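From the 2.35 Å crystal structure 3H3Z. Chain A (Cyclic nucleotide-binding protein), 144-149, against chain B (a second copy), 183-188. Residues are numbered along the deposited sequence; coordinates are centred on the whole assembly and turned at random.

Chain A 144-149: LEQLKA
Chain B, residues 183-188: AGRLGM

Two copies of the protein meet where a helix in each chain runs out. In chain A the stretch enters as helix at Leu A144 (phi/psi -68/-41), passes through Glu A145 (-65/-20) and Gln A146 (-107/-3), and leaves as extended chain, with psi 118 at Leu A147 and 160 at Lys A148. In chain B the helix runs through Arg B185; Leu B186 (-87/8) is the first residue to leave helical angles, and Gly B187 (58/35) turns the chain with a positive phi. Gly B187 N donates to Gly B184 O at 3.0 Å and Met B188 N to Ala B183 O at 2.8 Å, fastening this turn to the last helical turn. The register is set by Gln A146 CA and Gly B187 CA, 4.4 Å apart, and 300 Å² is buried in all.

The direct polar link is a salt bridge. Glu A145 points its CA-to-CB bond toward chain B and adopts m, t with chi3 at 83°, while Arg B185 starts sideways and reaches its partner through an extended chain, t at chi1, chi2 and chi3 (-177°, 158°, 166°) with chi4 at 164°. Glu A145 OE1 thus lies at the guanidinium edge, near its plane, where the N-H bonds point: Arg B185 NE donates to it at 2.9 Å and 163°, and Arg B185 NH2 adds a weak bond to the same Glu A145 OE1 at 3.3 Å and 139°. Arginine suits the place because NE and NH2 present N-H groups along one edge, so a single carboxylate oxygen can take both; NH1 and NH2 are also bonded elsewhere in the structure.

The backbone of Glu A145 contributes too: its carbonyl O receives a CA-H...O contact from Leu B186 CA at 3.5 Å. Leu B186 (m, t) points its CA-to-CB bond away, but its end comes nearer, with Leu B186 CD2 4.0 Å from Glu A145 O; an apolar residue suits this buried position.

Gln A146 (m, t, chi3 11°) sets its CA-to-CB bond sideways, its aliphatic part along the chain B backbone: Gln A146 CG is 3.4 Å from Arg B185 O and 3.6 Å from Gly B187 N. Its amide meets water 1, with Gln A146 NE2 donating to the water O at 3.0 Å and the water O donating to Arg B185 O at 2.6 Å. Glutamine combines a methylene surface for close packing with a polar end for the bridge.

This closeness explains Gly B187: an ideal CB there would point toward chain A and come 2.9 Å from Gln A146 CB, a clash, and the positive phi independently favours glycine. Lys A148 (chi1 m, modelled to CG) makes only a loose contact, CG to Gly B187 O at 4.4 Å, while the CA-to-CB bond of Leu A147 (t, p) points away.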

# COMPACT_ATOMS: atom_id res chain seq x y z
N LEU A 144 5.86 -0.73 3.53
CA LEU A 144 5.63 0.20 4.64
C LEU A 144 6.27 -0.34 5.87
O LEU A 144 6.85 0.38 6.61
CB LEU A 144 4.14 0.49 4.92
CG LEU A 144 3.49 1.61 4.10
CD1 LEU A 144 1.98 1.68 4.33
CD2 LEU A 144 4.11 2.94 4.45
N GLU A 145 6.17 -1.63 6.10
CA GLU A 145 6.80 -2.20 7.27
C GLU A 145 8.34 -2.12 7.28
O GLU A 145 8.93 -2.23 8.32
CB GLU A 145 6.44 -3.66 7.41
CG GLU A 145 5.00 -3.87 7.55
CD GLU A 145 4.74 -5.21 8.14
OE1 GLU A 145 4.82 -5.29 9.40
OE2 GLU A 145 4.50 -6.13 7.33
N GLN A 146 8.94 -1.95 6.12
CA GLN A 146 10.38 -1.90 5.93
C GLN A 146 10.91 -0.54 5.65
O GLN A 146 12.11 -0.37 5.50
CB GLN A 146 10.73 -2.79 4.74
CG GLN A 146 10.48 -4.21 5.05
CD GLN A 146 10.68 -5.08 3.88
OE1 GLN A 146 11.21 -4.66 2.86
NE2 GLN A 146 10.21 -6.31 3.98
N LEU A 147 10.02 0.43 5.55
CA LEU A 147 10.40 1.76 5.22
C LEU A 147 11.27 2.29 6.37
O LEU A 147 10.81 2.35 7.52
CB LEU A 147 9.15 2.60 5.02
CG LEU A 147 9.38 4.01 4.51
CD1 LEU A 147 9.84 3.98 3.04
CD2 LEU A 147 8.12 4.87 4.71
N LYS A 148 12.54 2.60 6.06
CA LYS A 148 13.46 3.17 7.02
C LYS A 148 13.36 4.70 6.93
O LYS A 148 12.86 5.23 5.94
CB LYS A 148 14.92 2.72 6.76
CG LYS A 148 15.23 1.20 6.91
N ALA A 149 13.81 5.41 7.98
CA ALA A 149 13.88 6.88 7.95
C ALA A 149 14.93 7.31 6.94
O ALA A 149 15.83 6.54 6.60
CB ALA A 149 14.21 7.48 9.34
N ALA B 183 13.21 -9.30 12.39
CA ALA B 183 14.17 -8.42 11.76
C ALA B 183 13.88 -8.29 10.28
O ALA B 183 13.90 -7.18 9.74
CB ALA B 183 15.61 -8.93 11.99
N GLY B 184 13.62 -9.42 9.64
CA GLY B 184 13.33 -9.45 8.20
C GLY B 184 12.05 -8.70 7.87
O GLY B 184 12.00 -7.91 6.92
N ARG B 185 11.02 -8.91 8.68
CA ARG B 185 9.76 -8.23 8.49
C ARG B 185 9.91 -6.70 8.57
O ARG B 185 9.31 -5.96 7.75
CB ARG B 185 8.77 -8.69 9.54
CG ARG B 185 7.44 -8.06 9.34
CD ARG B 185 6.41 -8.89 10.00
NE ARG B 185 5.17 -8.13 10.09
CZ ARG B 185 3.97 -8.65 10.34
NH1 ARG B 185 3.79 -9.95 10.53
NH2 ARG B 185 2.94 -7.82 10.39
N LEU B 186 10.72 -6.23 9.51
CA LEU B 186 10.92 -4.80 9.69
C LEU B 186 12.03 -4.28 8.79
O LEU B 186 12.41 -3.13 8.93
CB LEU B 186 11.20 -4.47 11.16
CG LEU B 186 10.07 -4.92 12.13
CD1 LEU B 186 10.36 -4.65 13.60
CD2 LEU B 186 8.74 -4.27 11.72
N GLY B 187 12.56 -5.09 7.88
CA GLY B 187 13.65 -4.62 7.01
C GLY B 187 14.89 -4.13 7.78
O GLY B 187 15.56 -3.19 7.36
N MSE B 188 15.17 -4.78 8.90
CA MSE B 188 16.26 -4.40 9.79
C MSE B 188 17.35 -5.46 9.90
O MSE B 188 17.07 -6.67 9.94
CB MSE B 188 15.74 -4.17 11.20
CG MSE B 188 14.94 -2.89 11.35
SE MSE B 188 14.41 -2.73 13.16
CE MSE B 188 16.08 -2.31 13.91
O HOH W 1 7.78 -6.65 5.73